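Local coordinates for secretion activator protein, hypothetical (Brucella abortus bv. 1 str. 9-941, PDB 7DNP), which is a muramidase-type autolysin of the type IV secretion system, probably cleaving the glycan strands of peptidoglycan through its lysozyme-like glycosyl hydrolase 108 domain, at residues 4-9 against 68-73; 41-46 against 62-67. All coordinates share one frame; numbering follows the deposited sequence.

Interaction 1 of 2, residues 4-9 against 68-73. With H9U ((2R)-2-[[(2S)-2-[[(2R)-2-[(2R,3S,4R,5R,6S)-5-acetamido-3-[(2S,3R,4R,5S,6R)-3-acetamido-6-(hydroxymethyl)-4,5-bis(oxidanyl)oxan-2-yl]oxy-2-(hydroxymethyl)-6-oxidanyl-oxan-4-yl]oxypropanoyl]amino]propanoyl]amino]pentanedioic acid), chain B.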
ATOM      1  N   GLY A   4       6.637 -13.657   5.537  1.00 15.09           N
ATOM      2  CA  GLY A   4       6.796 -13.161   6.892  1.00 18.43           C
ATOM      3  C   GLY A   4       6.714 -11.654   7.040  1.00 17.59           C
ATOM      4  O   GLY A   4       6.688 -11.168   8.174  1.00 19.14           O
ATOM      5  N   THR A   5       6.671 -10.907   5.936  1.00 17.77           N
ATOM      6  CA  THR A   5       6.632  -9.454   6.043  1.00 16.92           C
ATOM      7  C   THR A   5       5.281  -8.958   6.543  1.00 18.76           C
ATOM      8  O   THR A   5       5.219  -7.937   7.240  1.00 20.06           O
ATOM      9  CB  THR A   5       6.963  -8.816   4.694  1.00 17.77           C
ATOM     10  OG1 THR A   5       8.220  -9.317   4.219  1.00 18.65           O
ATOM     11  CG2 THR A   5       7.047  -7.290   4.823  1.00 16.37           C
ATOM     12  N   PHE A   6       4.195  -9.661   6.211  1.00 15.51           N
ATOM     13  CA  PHE A   6       2.864  -9.170   6.562  1.00 17.87           C
ATOM     14  C   PHE A   6       2.709  -9.028   8.074  1.00 17.20           C
ATOM     15  O   PHE A   6       2.257  -7.987   8.568  1.00 19.59           O
ATOM     16  CB  PHE A   6       1.794 -10.097   5.983  1.00 17.96           C
ATOM     17  CG  PHE A   6       0.405  -9.535   6.051  1.00 15.85           C
ATOM     18  CD1 PHE A   6       0.032  -8.462   5.253  1.00 15.65           C
ATOM     19  CD2 PHE A   6      -0.533 -10.078   6.919  1.00 16.35           C
ATOM     20  CE1 PHE A   6      -1.254  -7.940   5.318  1.00 16.85           C
ATOM     21  CE2 PHE A   6      -1.824  -9.564   6.987  1.00 16.17           C
ATOM     22  CZ  PHE A   6      -2.183  -8.496   6.190  1.00 16.64           C
ATOM     23  N   ALA A   7       3.097 -10.062   8.824  1.00 16.27           N
ATOM     24  CA  ALA A   7       3.050 -10.001  10.282  1.00 18.70           C
ATOM     25  C   ALA A   7       3.967  -8.919  10.842  1.00 20.18           C
ATOM     26  O   ALA A   7       3.710  -8.397  11.933  1.00 20.19           O
ATOM     27  CB  ALA A   7       3.423 -11.357  10.872  1.00 16.82           C
ATOM     28  N   LYS A   8       5.039  -8.579  10.126  1.00 18.57           N
ATOM     29  CA  LYS A   8       5.950  -7.543  10.596  1.00 22.02           C
ATOM     30  C   LYS A   8       5.444  -6.152  10.243  1.00 20.24           C
ATOM     31  O   LYS A   8       5.601  -5.214  11.030  1.00 23.17           O
ATOM     32  CB  LYS A   8       7.345  -7.754  10.004  1.00 22.43           C
ATOM     33  CG  LYS A   8       8.179  -8.831  10.678  1.00 28.13           C
ATOM     34  CD  LYS A   8       9.536  -8.966   9.991  1.00 29.63           C
ATOM     35  CE  LYS A   8      10.641  -9.307  10.982  1.00 39.03           C
ATOM     36  NZ  LYS A   8      10.565 -10.724  11.440  1.00 41.78           N
ATOM     37  N   ALA A   9       4.833  -6.000   9.066  1.00 19.56           N
ATOM     38  CA  ALA A   9       4.463  -4.675   8.582  1.00 19.24           C
ATOM     39  C   ALA A   9       3.145  -4.188   9.174  1.00 21.50           C
ATOM     40  O   ALA A   9       3.022  -3.011   9.530  1.00 21.00           O
ATOM     41  CB  ALA A   9       4.381  -4.687   7.056  1.00 22.89           C
ATOM     42  N   ASN A  68      -7.313  -7.870   0.154  1.00 17.07           N
ATOM     43  CA  ASN A  68      -7.542  -6.869  -0.876  1.00 21.45           C
ATOM     44  C   ASN A  68      -6.360  -5.943  -1.091  1.00 20.79           C
ATOM     45  O   ASN A  68      -6.437  -5.053  -1.943  1.00 18.84           O
ATOM     46  CB  ASN A  68      -8.799  -6.062  -0.545  1.00 20.80           C
ATOM     47  CG  ASN A  68     -10.063  -6.784  -0.971  1.00 28.70           C
ATOM     48  OD1 ASN A  68     -10.002  -7.901  -1.489  1.00 26.11           O
ATOM     49  ND2 ASN A  68     -11.209  -6.151  -0.772  1.00 30.21           N
ATOM     50  N   TYR A  69      -5.266  -6.131  -0.358  1.00 16.97           N
ATOM     51  CA  TYR A  69      -4.104  -5.284  -0.570  1.00 18.87           C
ATOM     52  C   TYR A  69      -2.851  -6.140  -0.678  1.00 17.50           C
ATOM     53  O   TYR A  69      -2.250  -6.217  -1.753  1.00 19.35           O
ATOM     54  CB  TYR A  69      -4.010  -4.233   0.545  1.00 17.94           C
ATOM     55  CG  TYR A  69      -5.136  -3.228   0.431  1.00 17.77           C
ATOM     56  CD1 TYR A  69      -5.023  -2.124  -0.406  1.00 17.44           C
ATOM     57  CD2 TYR A  69      -6.333  -3.411   1.114  1.00 18.08           C
ATOM     58  CE1 TYR A  69      -6.059  -1.215  -0.538  1.00 18.33           C
ATOM     59  CE2 TYR A  69      -7.376  -2.506   0.988  1.00 18.99           C
ATOM     60  CZ  TYR A  69      -7.234  -1.413   0.160  1.00 18.39           C
ATOM     61  OH  TYR A  69      -8.265  -0.513   0.030  1.00 18.72           O
ATOM     62  N   TRP A  70      -2.483  -6.820   0.412  1.00 13.02           N
ATOM     63  CA  TRP A  70      -1.321  -7.707   0.401  1.00 17.20           C
ATOM     64  C   TRP A  70      -1.416  -8.752  -0.711  1.00 18.55           C
ATOM     65  O   TRP A  70      -0.485  -8.909  -1.511  1.00 17.07           O
ATOM     66  CB  TRP A  70      -1.178  -8.380   1.770  1.00 18.74           C
ATOM     67  CG  TRP A  70      -0.031  -9.343   1.882  1.00 16.71           C
ATOM     68  CD1 TRP A  70      -0.103 -10.704   1.873  1.00 16.78           C
ATOM     69  CD2 TRP A  70       1.356  -9.016   2.033  1.00 19.06           C
ATOM     70  NE1 TRP A  70       1.154 -11.246   2.006  1.00 19.99           N
ATOM     71  CE2 TRP A  70       2.066 -10.229   2.106  1.00 18.15           C
ATOM     72  CE3 TRP A  70       2.066  -7.812   2.106  1.00 18.37           C
ATOM     73  CZ2 TRP A  70       3.452 -10.277   2.253  1.00 18.21           C
ATOM     74  CZ3 TRP A  70       3.445  -7.864   2.253  1.00 17.91           C
ATOM     75  CH2 TRP A  70       4.120  -9.084   2.323  1.00 16.00           C
ATOM     76  N   ASN A  71      -2.537  -9.479  -0.781  1.00 19.28           N
ATOM     77  CA  ASN A  71      -2.667 -10.515  -1.805  1.00 16.74           C
ATOM     78  C   ASN A  71      -2.785  -9.925  -3.207  1.00 17.93           C
ATOM     79  O   ASN A  71      -2.340 -10.550  -4.176  1.00 18.68           O
ATOM     80  CB  ASN A  71      -3.871 -11.414  -1.509  1.00 21.10           C
ATOM     81  CG  ASN A  71      -3.605 -12.390  -0.377  1.00 23.94           C
ATOM     82  OD1 ASN A  71      -2.456 -12.621   0.003  1.00 21.85           O
ATOM     83  ND2 ASN A  71      -4.667 -12.971   0.166  1.00 23.24           N
ATOM     84  N   LYS A  72      -3.369  -8.733  -3.345  1.00 19.40           N
ATOM     85  CA  LYS A  72      -3.531  -8.135  -4.667  1.00 21.58           C
ATOM     86  C   LYS A  72      -2.243  -7.530  -5.216  1.00 21.08           C
ATOM     87  O   LYS A  72      -2.206  -7.152  -6.392  1.00 20.67           O
ATOM     88  CB  LYS A  72      -4.635  -7.072  -4.630  1.00 21.07           C
ATOM     89  CG  LYS A  72      -6.005  -7.660  -4.334  1.00 24.13           C
ATOM     90  CD  LYS A  72      -7.088  -7.079  -5.231  1.00 33.99           C
ATOM     91  CE  LYS A  72      -8.313  -8.000  -5.267  1.00 35.52           C
ATOM     92  NZ  LYS A  72      -9.422  -7.518  -4.389  1.00 35.75           N
ATOM     93  N   VAL A  73      -1.196  -7.418  -4.405  1.00 17.32           N
ATOM     94  CA  VAL A  73       0.132  -7.070  -4.891  1.00 18.84           C
ATOM     95  C   VAL A  73       1.083  -8.260  -4.804  1.00 18.13           C
ATOM     96  O   VAL A  73       2.301  -8.090  -4.949  1.00 16.36           O
ATOM     97  CB  VAL A  73       0.696  -5.847  -4.147  1.00 16.35           C
ATOM     98  CG1 VAL A  73      -0.257  -4.662  -4.282  1.00 14.64           C
ATOM     99  CG2 VAL A  73       0.951  -6.173  -2.679  1.00 18.09           C
TER
HETATM  100  C22 H9U B 201      -6.491   6.291   1.612  1.00 24.08           C
HETATM  101  C24 H9U B 201      -5.850   8.587   2.177  1.00 27.61           C
HETATM  102  C26 H9U B 201      -6.328   5.915   3.099  1.00 25.47           C
HETATM  103  C28 H9U B 201      -5.815   8.223   3.670  1.00 27.33           C
HETATM  104  C23 H9U B 201      -6.791   7.729   1.426  1.00 28.19           C
HETATM  105  C25 H9U B 201      -7.199   4.821  -0.100  1.00 25.00           C
HETATM  106  C27 H9U B 201      -7.842   3.413  -0.132  1.00 21.55           C
HETATM  107  C29 H9U B 201      -7.586   2.744  -1.429  1.00 23.07           C
HETATM  108  C30 H9U B 201      -7.974   3.580  -2.580  1.00 24.46           C
HETATM  109  C31 H9U B 201      -7.231   4.923  -2.517  1.00 26.32           C
HETATM  110  C32 H9U B 201      -7.364   9.077  -0.585  1.00 29.84           C
HETATM  111  C33 H9U B 201      -5.726   4.550   3.224  1.00 25.61           C
HETATM  112  C34 H9U B 201      -7.558   5.774  -3.707  1.00 26.74           C
HETATM  113  C35 H9U B 201      -5.181  10.982   1.682  1.00 33.66           C
HETATM  114  C36 H9U B 201      -6.437   9.652  -1.650  1.00 30.57           C
HETATM  115  C37 H9U B 201      -7.974   1.861   1.976  1.00 23.21           C
HETATM  116  C38 H9U B 201      -8.681   8.635  -1.200  1.00 29.52           C
HETATM  117  C39 H9U B 201      -4.246   9.507  -2.901  1.00 29.49           C
HETATM  118  C40 H9U B 201      -5.512  12.468   1.589  1.00 28.95           C
HETATM  119  C41 H9U B 201      -7.180   1.044   2.993  1.00 19.27           C
HETATM  120  C42 H9U B 201      -4.677   8.891  -4.228  1.00 31.70           C
HETATM  121  C43 H9U B 201      -6.169   9.021  -6.287  1.00 34.90           C
HETATM  122  C44 H9U B 201      -2.826   9.077  -2.590  1.00 24.95           C
HETATM  123  C45 H9U B 201      -7.460   8.250  -6.052  1.00 40.71           C
HETATM  124  C46 H9U B 201      -6.467  10.152  -7.261  1.00 36.18           C
HETATM  125  C47 H9U B 201      -6.293   9.696  -8.709  1.00 40.97           C
HETATM  126  C48 H9U B 201      -6.541  10.840  -9.688  1.00 46.13           C
HETATM  127  N18 H9U B 201      -6.194  10.038   2.090  1.00 28.43           N
HETATM  128  N19 H9U B 201      -7.229   2.570   0.944  1.00 20.83           N
HETATM  129  N20 H9U B 201      -5.151   8.987  -1.890  1.00 29.43           N
HETATM  130  N21 H9U B 201      -5.709   9.571  -5.019  1.00 33.11           N
HETATM  131  O01 H9U B 201      -7.567   5.509   1.044  1.00 27.42           O
HETATM  132  O02 H9U B 201      -5.451   6.820   3.850  1.00 27.02           O
HETATM  133  O03 H9U B 201      -7.583   5.617  -1.277  1.00 26.00           O
HETATM  134  O04 H9U B 201      -6.666   7.981  -0.032  1.00 29.58           O
HETATM  135  O05 H9U B 201      -7.055   8.424   4.216  1.00 35.44           O
HETATM  136  O06 H9U B 201      -8.300   1.450  -1.493  1.00 21.28           O
HETATM  137  O07 H9U B 201      -7.633   2.911  -3.808  1.00 20.72           O
HETATM  138  O08 H9U B 201      -5.495   4.333   4.591  1.00 25.30           O
HETATM  139  O09 H9U B 201      -8.932   6.039  -3.725  1.00 31.15           O
HETATM  140  O10 H9U B 201      -4.087  10.605   1.416  1.00 31.54           O
HETATM  141  O11 H9U B 201      -6.742  10.617  -2.263  1.00 31.52           O
HETATM  142  O12 H9U B 201      -9.162   1.897   2.040  1.00 19.17           O
HETATM  143  O13 H9U B 201      -4.183   7.872  -4.587  1.00 31.67           O
HETATM  144  O14 H9U B 201      -7.701   7.214  -6.729  1.00 45.81           O
HETATM  145  O15 H9U B 201      -8.281   8.650  -5.183  1.00 33.19           O
HETATM  146  O16 H9U B 201      -6.827  11.987  -9.247  1.00 44.39           O
HETATM  147  O17 H9U B 201      -6.461  10.631 -10.929  1.00 50.66           O
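F6 lies across one face of the W70 indole, its CD1 3.5 Å from W70 CG and displaced toward the rim of the ring system. The two ring planes are inclined at 47°, and the side chains run past each other in opposite directions. F6 CB sits over the six-membered ring in a CH-pi contact, 4.1 Å from its centroid and 17° off the normal, and F6 CE1 touches the W70 methylene, CE1 to CB 3.6 Å. Its CG anti to the backbone N (chi1 179°), W70 projects from the last part of helix 58-70 toward helix 5-17 and brings CH2, at the far end of the indole, within 3.7 Å of T5 CB.

No hydrogen bond joins the segments; their polar groups are tied to the surroundings. W70 NE1 is bonded to D76 OD1 and T5 OG1 to D83 OD2, which would restrain the rotation of both side chains about an otherwise apolar contact. Y69, next to W70, belongs to the ligand pocket instead: its OH is hydrogen-bonded to O06 of the bound muropeptide H9U, and O06 lies at the ring edge, near its plane. At 2.5 Å the distance from Y69 OH to H9U O06 is shorter than usual and its exact value doubtful. Y69 OH also bonds T39 OG1.

The contact thus packs the beginning of helix 5-17 against the last part of helix 58-70. Helix 82-93 supplies D83 beside both T5 and W70, and V73 continues the packing onto helices 82-93 and 95-106.

Interaction 2 of 2, residues 41-46 against 62-67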
ATOM      1  N   SER A  41     -17.306  -0.978   1.550  1.00 12.90           N
ATOM      2  CA  SER A  41     -18.423  -1.300   0.666  1.00 16.60           C
ATOM      3  C   SER A  41     -18.064  -2.448  -0.277  1.00 15.58           C
ATOM      4  O   SER A  41     -18.870  -3.367  -0.490  1.00 17.27           O
ATOM      5  CB  SER A  41     -18.832  -0.054  -0.120  1.00 14.87           C
ATOM      6  OG  SER A  41     -19.472   0.872   0.736  1.00 18.35           O
ATOM      7  N   ALA A  42     -16.848  -2.422  -0.832  1.00 15.81           N
ATOM      8  CA  ALA A  42     -16.392  -3.502  -1.700  1.00 15.56           C
ATOM      9  C   ALA A  42     -16.334  -4.828  -0.953  1.00 17.28           C
ATOM     10  O   ALA A  42     -16.607  -5.888  -1.531  1.00 19.72           O
ATOM     11  CB  ALA A  42     -15.025  -3.156  -2.280  1.00 17.27           C
ATOM     12  N   TRP A  43     -15.962  -4.795   0.327  1.00 16.48           N
ATOM     13  CA  TRP A  43     -15.915  -6.024   1.111  1.00 14.82           C
ATOM     14  C   TRP A  43     -17.317  -6.549   1.396  1.00 19.77           C
ATOM     15  O   TRP A  43     -17.573  -7.753   1.266  1.00 17.66           O
ATOM     16  CB  TRP A  43     -15.162  -5.784   2.419  1.00 14.18           C
ATOM     17  CG  TRP A  43     -14.866  -7.035   3.182  1.00 18.24           C
ATOM     18  CD1 TRP A  43     -15.594  -7.562   4.214  1.00 21.19           C
ATOM     19  CD2 TRP A  43     -13.766  -7.924   2.973  1.00 18.67           C
ATOM     20  NE1 TRP A  43     -15.009  -8.721   4.662  1.00 20.10           N
ATOM     21  CE2 TRP A  43     -13.885  -8.964   3.917  1.00 21.49           C
ATOM     22  CE3 TRP A  43     -12.687  -7.940   2.082  1.00 17.44           C
ATOM     23  CZ2 TRP A  43     -12.966 -10.009   3.995  1.00 22.19           C
ATOM     24  CZ3 TRP A  43     -11.778  -8.972   2.165  1.00 20.95           C
ATOM     25  CH2 TRP A  43     -11.922  -9.993   3.113  1.00 19.77           C
ATOM     26  N   GLU A  44     -18.239  -5.657   1.773  1.00 19.32           N
ATOM     27  CA  GLU A  44     -19.588  -6.048   2.168  1.00 18.72           C
ATOM     28  C   GLU A  44     -20.523  -6.306   0.990  1.00 17.68           C
ATOM     29  O   GLU A  44     -21.608  -6.859   1.197  1.00 20.70           O
ATOM     30  CB  GLU A  44     -20.203  -4.973   3.071  1.00 17.58           C
ATOM     31  CG  GLU A  44     -19.531  -4.843   4.430  1.00 21.05           C
ATOM     32  CD  GLU A  44     -19.659  -6.112   5.256  1.00 27.43           C
ATOM     33  OE1 GLU A  44     -20.797  -6.475   5.634  1.00 24.65           O
ATOM     34  OE2 GLU A  44     -18.620  -6.759   5.515  1.00 26.38           O
ATOM     35  N   GLY A  45     -20.152  -5.916  -0.225  1.00 16.21           N
ATOM     36  CA  GLY A  45     -21.033  -6.124  -1.362  1.00 18.03           C
ATOM     37  C   GLY A  45     -22.221  -5.185  -1.412  1.00 19.13           C
ATOM     38  O   GLY A  45     -23.246  -5.521  -2.016  1.00 19.01           O
ATOM     39  N   ARG A  46     -22.109  -4.014  -0.790  1.00 17.23           N
ATOM     40  CA  ARG A  46     -23.170  -3.013  -0.750  1.00 20.77           C
ATOM     41  C   ARG A  46     -22.575  -1.721  -0.213  1.00 20.32           C
ATOM     42  O   ARG A  46     -21.581  -1.747   0.516  1.00 17.91           O
ATOM     43  CB  ARG A  46     -24.345  -3.471   0.129  1.00 18.05           C
ATOM     44  CG  ARG A  46     -23.920  -4.199   1.404  1.00 20.80           C
ATOM     45  CD  ARG A  46     -25.065  -4.306   2.404  1.00 25.96           C
ATOM     46  NE  ARG A  46     -25.464  -2.991   2.899  1.00 27.85           N
ATOM     47  CZ  ARG A  46     -24.982  -2.429   4.004  1.00 25.45           C
ATOM     48  NH1 ARG A  46     -24.084  -3.068   4.737  1.00 22.24           N
ATOM     49  NH2 ARG A  46     -25.396  -1.224   4.374  1.00 24.44           N
ATOM     50  N   THR A  62      -8.154  -6.353   9.241  1.00 16.54           N
ATOM     51  CA  THR A  62      -7.007  -7.196   8.916  1.00 20.06           C
ATOM     52  C   THR A  62      -7.302  -8.102   7.726  1.00 15.50           C
ATOM     53  O   THR A  62      -6.445  -8.283   6.855  1.00 17.66           O
ATOM     54  CB  THR A  62      -6.590  -8.015  10.140  1.00 18.43           C
ATOM     55  OG1 THR A  62      -6.323  -7.132  11.237  1.00 18.53           O
ATOM     56  CG2 THR A  62      -5.336  -8.827   9.845  1.00 17.56           C
ATOM     57  N   ASP A  63      -8.506  -8.677   7.662  1.00 15.95           N
ATOM     58  CA  ASP A  63      -8.853  -9.495   6.501  1.00 18.13           C
ATOM     59  C   ASP A  63      -8.856  -8.661   5.228  1.00 16.19           C
ATOM     60  O   ASP A  63      -8.442  -9.132   4.163  1.00 18.61           O
ATOM     61  CB  ASP A  63     -10.218 -10.157   6.692  1.00 16.21           C
ATOM     62  CG  ASP A  63     -10.253 -11.116   7.865  1.00 21.77           C
ATOM     63  OD1 ASP A  63      -9.210 -11.717   8.195  1.00 20.57           O
ATOM     64  OD2 ASP A  63     -11.341 -11.272   8.456  1.00 22.40           O
ATOM     65  N   ILE A  64      -9.329  -7.417   5.320  1.00 15.77           N
ATOM     66  CA  ILE A  64      -9.361  -6.541   4.155  1.00 16.61           C
ATOM     67  C   ILE A  64      -7.950  -6.218   3.689  1.00 15.43           C
ATOM     68  O   ILE A  64      -7.653  -6.271   2.491  1.00 17.45           O
ATOM     69  CB  ILE A  64     -10.154  -5.262   4.473  1.00 15.87           C
ATOM     70  CG1 ILE A  64     -11.647  -5.590   4.614  1.00 16.23           C
ATOM     71  CG2 ILE A  64      -9.901  -4.204   3.404  1.00 15.62           C
ATOM     72  CD1 ILE A  64     -12.456  -4.474   5.239  1.00 19.48           C
ATOM     73  N   TYR A  65      -7.063  -5.870   4.623  1.00 16.30           N
ATOM     74  CA  TYR A  65      -5.680  -5.587   4.263  1.00 16.38           C
ATOM     75  C   TYR A  65      -4.992  -6.825   3.694  1.00 16.41           C
ATOM     76  O   TYR A  65      -4.194  -6.718   2.755  1.00 15.17           O
ATOM     77  CB  TYR A  65      -4.918  -5.058   5.479  1.00 15.39           C
ATOM     78  CG  TYR A  65      -5.137  -3.580   5.747  1.00 16.73           C
ATOM     79  CD1 TYR A  65      -4.980  -2.637   4.737  1.00 18.91           C
ATOM     80  CD2 TYR A  65      -5.510  -3.133   7.007  1.00 18.06           C
ATOM     81  CE1 TYR A  65      -5.181  -1.288   4.981  1.00 19.95           C
ATOM     82  CE2 TYR A  65      -5.715  -1.787   7.260  1.00 17.42           C
ATOM     83  CZ  TYR A  65      -5.549  -0.872   6.248  1.00 18.77           C
ATOM     84  OH  TYR A  65      -5.755   0.465   6.509  1.00 19.96           O
ATOM     85  N   ARG A  66      -5.285  -8.005   4.249  1.00 15.42           N
ATOM     86  CA  ARG A  66      -4.640  -9.231   3.773  1.00 16.27           C
ATOM     87  C   ARG A  66      -5.122  -9.604   2.374  1.00 18.68           C
ATOM     88  O   ARG A  66      -4.313  -9.816   1.464  1.00 17.45           O
ATOM     89  CB  ARG A  66      -4.897 -10.378   4.756  1.00 16.70           C
ATOM     90  CG  ARG A  66      -3.994 -11.611   4.562  1.00 17.27           C
ATOM     91  CD  ARG A  66      -4.480 -12.817   5.380  1.00 18.44           C
ATOM     92  NE  ARG A  66      -5.858 -13.170   5.041  1.00 22.88           N
ATOM     93  CZ  ARG A  66      -6.902 -12.976   5.843  1.00 22.49           C
ATOM     94  NH1 ARG A  66      -6.731 -12.442   7.047  1.00 16.12           N
ATOM     95  NH2 ARG A  66      -8.119 -13.314   5.439  1.00 19.46           N
ATOM     96  N   GLU A  67      -6.443  -9.680   2.181  1.00 17.61           N
ATOM     97  CA  GLU A  67      -7.001 -10.170   0.923  1.00 20.80           C
ATOM     98  C   GLU A  67      -6.990  -9.115  -0.176  1.00 22.95           C
ATOM     99  O   GLU A  67      -6.722  -9.431  -1.342  1.00 19.89           O
ATOM    100  CB  GLU A  67      -8.436 -10.654   1.136  1.00 22.04           C
ATOM    101  CG  GLU A  67      -8.571 -11.848   2.060  1.00 23.39           C
ATOM    102  CD  GLU A  67      -7.813 -13.053   1.553  1.00 29.90           C
ATOM    103  OE1 GLU A  67      -7.693 -13.202   0.315  1.00 28.88           O
ATOM    104  OE2 GLU A  67      -7.337 -13.849   2.392  1.00 29.52           O
TER
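W43 spans the distance from helix 37-44 to helix 58-70, with I64 under one face of its indole. W43 CG, anti to its own backbone N (chi1 -170°), directs the ring system toward helix 58-70. At the base, W43 CB is 4.1 Å from I64 CD1. Farther out, CD2 meets I64 CG1 at 3.6 Å, and CG1 also lies over the six-membered ring as a CH-pi donor, 3.9 Å from the centroid and 28° off the normal. The outer rim then divides its neighbours: CZ2 is 3.9 Å from D63 CB, CZ3 meets E67 CB at the ring edge, and CH2, at the far end, approaches the backbone D63 O at 3.7 Å.

The carboxylates of D63 and E67 are engaged along their own helix by R66. Its NH1 donates to the anti lone pair of D63 OD1 at 2.8 Å, 159° at the hydrogen, while NE and NH2 grip E67 OE2 side-on. Both acceptors lie in the guanidinium plane, which would restrain its rotation.

This is helix-helix packing within the glycosyl hydrolase 108 part; I64 also touches T39 and L40, and Y65 beside it belongs to the ligand pocket. Across the interface the attraction is dispersion and CH-pi contact. Neither carboxylate touches W43; R66 probably offsets much of their charge, and E67 OE1 has a further weak hydrogen bond from N71.

Both contacts use helix 58-70: interaction 2 brings helix 37-44 against residues 62-67, and interaction 1 sets helix 5-17 against its last part, their centres about 14 Å apart. Each is built on a tryptophan without cross-segment hydrogen bonds, but the first is buried and aromatic, with polar groups bonded to aspartates, whereas the second is partly buried and bordered by a salt-bridge network. Two probable backbone hydrogen bonds of a pi-type turn, W70 N to Y65 O and N71 N to R66 O, link the two, and F6 CZ packs on R66 CA. Y69 and Y65 of the ligand pocket lie on the same shared helix, one in each contact's segment.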